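PDB 2IRM: mitogen-activated protein kinase kinase kinase 7 interacting protein 1 from Anopheles gambiae, which has a PP2C-type phosphatase fold and probably acts as an adapter that associates with the kinase TAK1 and triggers its autophosphorylation. Local coordinates for residues N49-A54 / V158-R164; F218-Y224 / N242-S246; H326-Y330 / T341-R345. All coordinates share one frame. Numbering follows the deposited sequence.

Interaction 1: residues N49-A54 / V158-R164; sequences NTSLYA and VLALIHR
How two antiparallel strands fit their bumps together is well illustrated inside the beta-sandwich of this PP2C-type fold, where Thr-50 to Ala-54 pairs with Leu-159 to His-163. Both run extended; the axes of these short segments approach to 4.5 Å, their N-to-C directions 162° apart, with Thr-50 opposite His-163, Leu-52 opposite Leu-161 and Ala-54 opposite Leu-159 as non-hydrogen-bonded pairs. In the hydrogen-bonded pairs between them, Ser-51 N reaches Ile-162 O (3.2 Å), Tyr-53 N reaches Ala-160 O (2.8 Å) and Ala-160 N returns to Tyr-53 O (2.6 Å). On the face holding Tyr-53, small Ala-160 lies across from the bulky ring, and Ile-162 (m, t) brings its CD1 to the ring edge, 3.5 Å from Tyr-53 CE2; the hydroxyl is hydrogen-bonded to Arg-353 of the facing sheet. On the other face, Leu-161 CD2 wedges against Thr-50 CG2 (3.7 Å), Leu-52 CD2 meets Leu-159 CB (3.8 Å), and Ala-54 CB lies 3.4 Å from Leu-159 CB, their CA atoms just 4.0 Å apart.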
loop_
_atom_site.group_PDB
_atom_site.type_symbol
_atom_site.label_atom_id
_atom_site.label_comp_id
_atom_site.label_asym_id
_atom_site.label_seq_id
_atom_site.Cartn_x
_atom_site.Cartn_y
_atom_site.Cartn_z
ATOM N N ASN A 49 -9.487 24.080 -1.717
ATOM C CA ASN A 49 -10.053 23.030 -2.561
ATOM C C ASN A 49 -9.239 21.758 -2.478
ATOM O O ASN A 49 -9.786 20.680 -2.241
ATOM C CB ASN A 49 -10.116 23.469 -4.028
ATOM C CG ASN A 49 -10.852 24.788 -4.224
ATOM O OD1 ASN A 49 -11.752 25.137 -3.458
ATOM N ND2 ASN A 49 -10.472 25.527 -5.264
ATOM N N THR A 50 -7.929 21.891 -2.668
ATOM C CA THR A 50 -7.060 20.733 -2.849
ATOM C C THR A 50 -6.515 20.165 -1.545
ATOM O O THR A 50 -5.998 20.897 -0.696
ATOM C CB THR A 50 -5.874 21.061 -3.771
ATOM O OG1 THR A 50 -6.320 21.862 -4.871
ATOM C CG2 THR A 50 -5.236 19.782 -4.293
ATOM N N SER A 51 -6.631 18.848 -1.410
ATOM C CA SER A 51 -6.031 18.112 -0.301
ATOM C C SER A 51 -5.655 16.691 -0.741
ATOM O O SER A 51 -6.269 16.130 -1.646
ATOM C CB SER A 51 -6.979 18.080 0.898
ATOM O OG SER A 51 -8.273 17.673 0.492
ATOM N N LEU A 52 -4.643 16.118 -0.102
ATOM C CA LEU A 52 -4.130 14.811 -0.483
ATOM C C LEU A 52 -4.117 13.856 0.710
ATOM O O LEU A 52 -3.688 14.212 1.807
ATOM C CB LEU A 52 -2.709 14.957 -1.025
ATOM C CG LEU A 52 -2.194 14.136 -2.207
ATOM C CD1 LEU A 52 -0.668 14.257 -2.276
ATOM C CD2 LEU A 52 -2.618 12.666 -2.171
ATOM N N TYR A 53 -4.608 12.645 0.483
ATOM C CA TYR A 53 -4.492 11.563 1.449
ATOM C C TYR A 53 -3.830 10.379 0.751
ATOM O O TYR A 53 -4.305 9.905 -0.291
ATOM C CB TYR A 53 -5.859 11.188 2.028
ATOM C CG TYR A 53 -6.640 12.387 2.492
ATOM C CD1 TYR A 53 -6.400 12.960 3.734
ATOM C CD2 TYR A 53 -7.605 12.965 1.675
ATOM C CE1 TYR A 53 -7.105 14.071 4.153
ATOM C CE2 TYR A 53 -8.314 14.079 2.080
ATOM C CZ TYR A 53 -8.063 14.628 3.321
ATOM O OH TYR A 53 -8.773 15.736 3.725
ATOM N N ALA A 54 -2.716 9.924 1.320
ATOM C CA ALA A 54 -1.887 8.912 0.689
ATOM C C ALA A 54 -1.187 8.049 1.721
ATOM O O ALA A 54 -0.774 8.536 2.770
ATOM C CB ALA A 54 -0.864 9.576 -0.210
ATOM N N VAL A 158 -1.110 4.204 -2.269
ATOM C CA VAL A 158 -2.513 4.562 -2.507
ATOM C C VAL A 158 -2.713 6.033 -2.220
ATOM O O VAL A 158 -2.497 6.477 -1.095
ATOM C CB VAL A 158 -3.488 3.746 -1.643
ATOM C CG1 VAL A 158 -3.203 3.961 -0.160
ATOM C CG2 VAL A 158 -4.932 4.102 -1.977
ATOM N N LEU A 159 -3.111 6.804 -3.225
ATOM C CA LEU A 159 -3.333 8.220 -2.971
ATOM C C LEU A 159 -4.648 8.767 -3.476
ATOM O O LEU A 159 -4.898 8.823 -4.668
ATOM C CB LEU A 159 -2.124 9.091 -3.373
ATOM C CG LEU A 159 -1.392 9.090 -4.716
ATOM C CD1 LEU A 159 -2.246 9.727 -5.805
ATOM C CD2 LEU A 159 -0.090 9.870 -4.583
ATOM N N ALA A 160 -5.484 9.153 -2.520
ATOM C CA ALA A 160 -6.741 9.838 -2.776
ATOM C C ALA A 160 -6.490 11.331 -2.791
ATOM O O ALA A 160 -5.864 11.868 -1.877
ATOM C CB ALA A 160 -7.767 9.487 -1.706
ATOM N N LEU A 161 -6.985 11.986 -3.838
ATOM C CA LEU A 161 -6.805 13.421 -4.036
ATOM C C LEU A 161 -8.155 14.119 -4.175
ATOM O O LEU A 161 -8.787 14.054 -5.225
ATOM C CB LEU A 161 -5.917 13.661 -5.268
ATOM C CG LEU A 161 -5.378 15.029 -5.708
ATOM C CD1 LEU A 161 -6.187 15.581 -6.861
ATOM C CD2 LEU A 161 -5.279 16.047 -4.575
ATOM N N ILE A 162 -8.604 14.771 -3.107
ATOM C CA ILE A 162 -9.872 15.499 -3.138
ATOM C C ILE A 162 -9.688 16.918 -3.677
ATOM O O ILE A 162 -9.218 17.826 -2.967
ATOM C CB ILE A 162 -10.578 15.538 -1.760
ATOM C CG1 ILE A 162 -10.632 14.134 -1.147
ATOM C CG2 ILE A 162 -11.982 16.153 -1.894
ATOM C CD1 ILE A 162 -11.291 14.068 0.224
ATOM N N HIS A 163 -10.062 17.095 -4.942
ATOM C CA HIS A 163 -9.983 18.393 -5.590
ATOM C C HIS A 163 -11.372 18.954 -5.821
ATOM O O HIS A 163 -12.066 18.548 -6.749
ATOM C CB HIS A 163 -9.212 18.304 -6.906
ATOM C CG HIS A 163 -8.851 19.638 -7.478
ATOM N ND1 HIS A 163 -9.388 20.117 -8.654
ATOM C CD2 HIS A 163 -8.018 20.607 -7.025
ATOM C CE1 HIS A 163 -8.899 21.319 -8.906
ATOM N NE2 HIS A 163 -8.065 21.640 -7.931
ATOM N N ARG A 164 -11.760 19.887 -4.953
ATOM C CA ARG A 164 -13.020 20.638 -5.049
ATOM C C ARG A 164 -14.258 19.784 -5.329
ATOM O O ARG A 164 -14.745 19.714 -6.466
ATOM C CB ARG A 164 -12.903 21.824 -6.025
ATOM C CG ARG A 164 -12.361 21.503 -7.419
ATOM C CD ARG A 164 -11.950 22.766 -8.145
ATOM N NE ARG A 164 -13.090 23.652 -8.387
ATOM C CZ ARG A 164 -12.995 24.934 -8.726
ATOM N NH1 ARG A 164 -11.804 25.507 -8.859
ATOM N NH2 ARG A 164 -14.097 25.645 -8.926
#

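Interaction 2: residues F218-Y224 / N242-S246; sequences FEGVPLY and NFLSS
A small aromatic cluster joins two irregular loops here, in a region that probably corresponds to the flap of PP2C phosphatases, and it shows how rings can hold segments together without a hydrogen bond between them. Neither Phe-218 to Tyr-224 nor Asn-242 to Ser-246 forms a helix or strand. The first bends through a type II turn at Glu-219 and Gly-220, whose positive phi of 76° suits glycine, and a weak bond of 3.5 Å from Val-221 N to Phe-218 O spans it. The turn and the bend after it bring Phe-218 (m), Val-221 and Tyr-224 (t) to one side. Into this group reaches Phe-243, from a backbone with phi 88°, its side chain at chi1 112°. Its edge points at the faces of two rings: that of Phe-218, an offset edge-to-face pair with centroids 6.0 Å apart and planes at 86°, and that of Tyr-224, a T-shaped pair at 5.9 Å and 82°. Val-221 CG1 lies 3.9 Å from Phe-243 CE2. Beside it Leu-244 brings CD1 to 3.8 Å from Tyr-224 OH and CD2 to 4.2 Å from Phe-218 CE2. The second loop is itself braced by Phe-243 N donating to Ser-245 OG at 3.3 Å. Around the cluster, Tyr-224 OH bonds to Asn-231, between strand 229-230 and helix 232-235, while Pro-222 and Leu-223 rest on Arg-280 of helix 276-285.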
loop_
_atom_site.group_PDB
_atom_site.type_symbol
_atom_site.label_atom_id
_atom_site.label_comp_id
_atom_site.label_asym_id
_atom_site.label_seq_id
_atom_site.Cartn_x
_atom_site.Cartn_y
_atom_site.Cartn_z
ATOM N N PHE A 218 5.265 -18.666 -4.983
ATOM C CA PHE A 218 5.049 -17.621 -3.979
ATOM C C PHE A 218 4.825 -18.126 -2.538
ATOM O O PHE A 218 4.372 -17.367 -1.680
ATOM C CB PHE A 218 3.907 -16.690 -4.409
ATOM C CG PHE A 218 4.174 -15.955 -5.687
ATOM C CD1 PHE A 218 3.724 -16.461 -6.901
ATOM C CD2 PHE A 218 4.877 -14.757 -5.683
ATOM C CE1 PHE A 218 3.969 -15.787 -8.092
ATOM C CE2 PHE A 218 5.134 -14.082 -6.865
ATOM C CZ PHE A 218 4.676 -14.603 -8.077
ATOM N N GLU A 219 5.147 -19.392 -2.273
ATOM C CA GLU A 219 5.125 -19.919 -0.899
ATOM C C GLU A 219 6.165 -19.182 -0.080
ATOM O O GLU A 219 7.228 -18.831 -0.590
ATOM C CB GLU A 219 5.421 -21.423 -0.856
ATOM C CG GLU A 219 4.362 -22.301 -1.520
ATOM C CD GLU A 219 4.441 -23.766 -1.091
ATOM O OE1 GLU A 219 4.902 -24.045 0.044
ATOM O OE2 GLU A 219 4.027 -24.647 -1.885
ATOM N N GLY A 220 5.858 -18.917 1.182
ATOM C CA GLY A 220 6.834 -18.292 2.067
ATOM C C GLY A 220 7.027 -16.803 1.849
ATOM O O GLY A 220 7.510 -16.113 2.746
ATOM N N VAL A 221 6.671 -16.305 0.666
ATOM C CA VAL A 221 6.685 -14.860 0.411
ATOM C C VAL A 221 5.331 -14.223 0.749
ATOM O O VAL A 221 4.350 -14.439 0.045
ATOM C CB VAL A 221 7.273 -14.459 -1.018
ATOM C CG1 VAL A 221 7.321 -15.633 -1.975
ATOM C CG2 VAL A 221 6.552 -13.272 -1.630
ATOM N N PRO A 222 5.299 -13.421 1.834
ATOM C CA PRO A 222 4.086 -12.881 2.469
ATOM C C PRO A 222 2.946 -12.504 1.512
ATOM O O PRO A 222 2.037 -13.313 1.327
ATOM C CB PRO A 222 4.612 -11.664 3.251
ATOM C CG PRO A 222 5.989 -12.094 3.684
ATOM C CD PRO A 222 6.520 -12.952 2.532
ATOM N N LEU A 223 3.004 -11.310 0.930
ATOM C CA LEU A 223 1.896 -10.785 0.141
ATOM C C LEU A 223 2.404 -10.028 -1.082
ATOM O O LEU A 223 2.104 -8.847 -1.262
ATOM C CB LEU A 223 1.014 -9.874 0.996
ATOM C CG LEU A 223 -0.441 -9.724 0.548
ATOM C CD1 LEU A 223 -0.900 -8.281 0.684
ATOM C CD2 LEU A 223 -0.618 -10.215 -0.881
ATOM N N TYR A 224 3.172 -10.716 -1.920
ATOM C CA TYR A 224 3.942 -10.061 -2.967
ATOM C C TYR A 224 3.059 -9.204 -3.871
ATOM O O TYR A 224 2.114 -9.696 -4.490
ATOM C CB TYR A 224 4.666 -11.109 -3.789
ATOM C CG TYR A 224 5.821 -10.573 -4.556
ATOM C CD1 TYR A 224 7.014 -10.276 -3.916
ATOM C CD2 TYR A 224 5.735 -10.381 -5.929
ATOM C CE1 TYR A 224 8.095 -9.786 -4.613
ATOM C CE2 TYR A 224 6.815 -9.890 -6.645
ATOM C CZ TYR A 224 7.988 -9.594 -5.975
ATOM O OH TYR A 224 9.071 -9.105 -6.657
ATOM N N ASN A 242 16.177 -16.094 -7.811
ATOM C CA ASN A 242 15.421 -17.285 -7.442
ATOM C C ASN A 242 13.954 -16.950 -7.191
ATOM O O ASN A 242 13.636 -16.077 -6.384
ATOM C CB ASN A 242 16.194 -17.592 -6.159
ATOM C CG ASN A 242 15.799 -16.686 -5.010
ATOM O OD1 ASN A 242 16.027 -15.477 -5.051
ATOM N ND2 ASN A 242 15.202 -17.268 -3.975
ATOM N N PHE A 243 13.065 -17.652 -7.887
ATOM C CA PHE A 243 11.663 -17.719 -7.491
ATOM C C PHE A 243 10.856 -16.571 -8.088
ATOM O O PHE A 243 9.667 -16.421 -7.805
ATOM C CB PHE A 243 11.521 -17.501 -5.983
ATOM C CG PHE A 243 10.835 -16.214 -5.619
ATOM C CD1 PHE A 243 11.553 -15.157 -5.086
ATOM C CD2 PHE A 243 9.472 -16.063 -5.810
ATOM C CE1 PHE A 243 10.925 -13.973 -4.750
ATOM C CE2 PHE A 243 8.838 -14.882 -5.475
ATOM C CZ PHE A 243 9.565 -13.835 -4.945
ATOM N N LEU A 244 11.509 -15.763 -8.917
ATOM C CA LEU A 244 10.812 -14.977 -9.928
ATOM C C LEU A 244 11.400 -15.473 -11.245
ATOM O O LEU A 244 11.018 -15.011 -12.320
ATOM C CB LEU A 244 11.041 -13.471 -9.784
ATOM C CG LEU A 244 9.935 -12.682 -9.080
ATOM C CD1 LEU A 244 9.751 -11.320 -9.731
ATOM C CD2 LEU A 244 8.630 -13.464 -9.085
ATOM N N SER A 245 12.332 -16.416 -11.154
ATOM C CA SER A 245 13.259 -16.705 -12.270
ATOM C C SER A 245 12.719 -17.621 -13.378
ATOM O O SER A 245 13.224 -17.598 -14.507
ATOM C CB SER A 245 14.617 -17.209 -11.760
ATOM O OG SER A 245 14.471 -18.230 -10.785
ATOM N N SER A 246 11.690 -18.411 -13.069
ATOM C CA SER A 246 11.066 -19.265 -14.086
ATOM C C SER A 246 10.250 -18.474 -15.112
ATOM O O SER A 246 10.007 -18.966 -16.208
ATOM C CB SER A 246 10.212 -20.364 -13.445
ATOM O OG SER A 246 9.173 -19.820 -12.649
#

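Interaction 3: residues H326-Y330 / T341-R345; sequences HHDTY and TFNSR
In this PP2C-type fold the turn from helix 311-334 back into strand 344-354 is packed by Phe-342, just ahead of the strand. His-326 to Tyr-330 belong to the helix, with the helical bond from Tyr-330 N to His-326 O at 3.0 Å, and Thr-341 to Arg-345 lead into the sheet strand. Across the connection the nearest CA pairs are Tyr-330 with Asn-343 (6.9 Å) and His-326 with Arg-345 (8.4 Å).

Packing centres on Phe-342, whose CA-to-CB bond points toward the helix and whose chi1 is p. Its ring fits among residues i, i+3 and i+4 of the helix. Thr-329 CG2 lies at the ring edge, 3.6 Å from Phe-342 CZ, and Tyr-330 CB is 3.5 Å from Phe-342 CE1. Tyr-330 (t) extends past it, so that its CE2 comes within 4.2 Å of Asn-343 CA.

The aromatic contact is with His-326 (t). The two rings lie obliquely, centroids 4.5 Å apart and planes at 37°, and His-326 CE1 comes to 3.4 Å from Phe-342 CD1.

Polar bonds do not cross between the two segments; they lead outward. Both ring nitrogens of His-326 are hydrogen-bonded, ND1 to Tyr-25 OH of strand 15-25 and NE2 to Glu-284 of helix 276-285, while Ser-344 OG meets Arg-280 of that same helix. At the ring edge, His-326 CE1 stands 3.2 Å from Ser-344 O.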
loop_
_atom_site.group_PDB
_atom_site.type_symbol
_atom_site.label_atom_id
_atom_site.label_comp_id
_atom_site.label_asym_id
_atom_site.label_seq_id
_atom_site.Cartn_x
_atom_site.Cartn_y
_atom_site.Cartn_z
ATOM N N HIS A 326 -4.871 -10.423 15.009
ATOM C CA HIS A 326 -3.881 -11.068 14.157
ATOM C C HIS A 326 -2.965 -11.970 14.973
ATOM O O HIS A 326 -2.736 -13.115 14.599
ATOM C CB HIS A 326 -3.068 -10.018 13.383
ATOM C CG HIS A 326 -2.232 -10.585 12.274
ATOM N ND1 HIS A 326 -0.877 -10.806 12.400
ATOM C CD2 HIS A 326 -2.558 -10.967 11.016
ATOM C CE1 HIS A 326 -0.406 -11.299 11.268
ATOM N NE2 HIS A 326 -1.405 -11.408 10.413
ATOM N N HIS A 327 -2.453 -11.462 16.089
ATOM C CA HIS A 327 -1.527 -12.236 16.899
ATOM C C HIS A 327 -2.250 -13.325 17.698
ATOM O O HIS A 327 -1.631 -14.307 18.111
ATOM C CB HIS A 327 -0.698 -11.323 17.804
ATOM C CG HIS A 327 0.338 -12.046 18.608
ATOM N ND1 HIS A 327 0.116 -12.468 19.902
ATOM C CD2 HIS A 327 1.602 -12.424 18.302
ATOM C CE1 HIS A 327 1.202 -13.065 20.361
ATOM N NE2 HIS A 327 2.117 -13.055 19.408
ATOM N N ASP A 328 -3.556 -13.161 17.902
ATOM C CA ASP A 328 -4.373 -14.228 18.489
ATOM C C ASP A 328 -4.556 -15.358 17.492
ATOM O O ASP A 328 -4.479 -16.524 17.863
ATOM C CB ASP A 328 -5.745 -13.718 18.931
ATOM C CG ASP A 328 -5.672 -12.819 20.146
ATOM O OD1 ASP A 328 -4.685 -12.915 20.905
ATOM O OD2 ASP A 328 -6.609 -12.015 20.337
ATOM N N THR A 329 -4.804 -14.999 16.233
ATOM C CA THR A 329 -4.936 -15.973 15.157
ATOM C C THR A 329 -3.637 -16.757 15.012
ATOM O O THR A 329 -3.668 -17.975 14.831
ATOM C CB THR A 329 -5.322 -15.299 13.829
ATOM O OG1 THR A 329 -6.550 -14.586 14.001
ATOM C CG2 THR A 329 -5.509 -16.321 12.722
ATOM N N TYR A 330 -2.505 -16.063 15.114
ATOM C CA TYR A 330 -1.198 -16.723 15.148
ATOM C C TYR A 330 -1.047 -17.615 16.382
ATOM O O TYR A 330 -0.647 -18.774 16.272
ATOM C CB TYR A 330 -0.051 -15.702 15.080
ATOM C CG TYR A 330 1.311 -16.258 15.470
ATOM C CD1 TYR A 330 1.834 -16.043 16.745
ATOM C CD2 TYR A 330 2.074 -16.999 14.567
ATOM C CE1 TYR A 330 3.082 -16.548 17.110
ATOM C CE2 TYR A 330 3.324 -17.509 14.926
ATOM C CZ TYR A 330 3.818 -17.278 16.199
ATOM O OH TYR A 330 5.048 -17.769 16.566
ATOM N N THR A 341 0.951 -20.344 9.027
ATOM C CA THR A 341 1.179 -19.716 7.729
ATOM C C THR A 341 2.012 -18.422 7.896
ATOM O O THR A 341 3.166 -18.366 7.474
ATOM C CB THR A 341 -0.150 -19.469 6.939
ATOM O OG1 THR A 341 -0.570 -18.103 7.067
ATOM C CG2 THR A 341 -1.268 -20.409 7.408
ATOM N N PHE A 342 1.431 -17.409 8.532
ATOM C CA PHE A 342 2.134 -16.160 8.828
ATOM C C PHE A 342 2.870 -16.264 10.161
ATOM O O PHE A 342 2.625 -17.182 10.949
ATOM C CB PHE A 342 1.149 -14.984 8.856
ATOM C CG PHE A 342 -0.033 -15.204 9.761
ATOM C CD1 PHE A 342 -0.054 -14.660 11.036
ATOM C CD2 PHE A 342 -1.122 -15.964 9.341
ATOM C CE1 PHE A 342 -1.146 -14.869 11.881
ATOM C CE2 PHE A 342 -2.211 -16.176 10.168
ATOM C CZ PHE A 342 -2.226 -15.630 11.442
ATOM N N ASN A 343 3.764 -15.311 10.409
ATOM C CA ASN A 343 4.546 -15.278 11.639
ATOM C C ASN A 343 5.062 -13.871 11.918
ATOM O O ASN A 343 5.920 -13.662 12.781
ATOM C CB ASN A 343 5.707 -16.270 11.556
ATOM C CG ASN A 343 6.811 -15.808 10.627
ATOM O OD1 ASN A 343 7.987 -15.966 10.936
ATOM N ND2 ASN A 343 6.441 -15.228 9.485
ATOM N N SER A 344 4.537 -12.907 11.170
ATOM C CA SER A 344 4.974 -11.529 11.290
ATOM C C SER A 344 3.865 -10.541 10.975
ATOM O O SER A 344 2.746 -10.905 10.618
ATOM C CB SER A 344 6.186 -11.267 10.383
ATOM O OG SER A 344 5.805 -11.049 9.031
ATOM N N ARG A 345 4.217 -9.273 11.109
ATOM C CA ARG A 345 3.322 -8.163 10.867
ATOM C C ARG A 345 4.141 -7.081 10.184
ATOM O O ARG A 345 5.282 -6.797 10.582
ATOM C CB ARG A 345 2.778 -7.650 12.203
ATOM C CG ARG A 345 1.731 -6.560 12.104
ATOM C CD ARG A 345 1.877 -5.588 13.256
ATOM N NE ARG A 345 1.302 -6.107 14.486
ATOM C CZ ARG A 345 1.379 -5.498 15.666
ATOM N NH1 ARG A 345 0.817 -6.054 16.728
ATOM N NH2 ARG A 345 2.021 -4.342 15.792
#

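Overall arrangement
The three contacts show how bonding changes with place in one fold. Interaction 1 is buried in a sheet and rests on backbone hydrogen bonds as well as side-chain packing; interaction 2 lies near the surface and interaction 3 is partly buried, and neither has a hydrogen bond between its segments, both depending on aromatic packing instead. Interaction 1 lies across the chain's centre from the others, about 17 Å from interaction 3 by nearest atoms, yet Tyr-53 bonds to Arg-353 on the strand that interaction 3 introduces. Interactions 2 and 3 come within about 5 Å by nearest atoms without touching, and Arg-280 of helix 276-285 meets both.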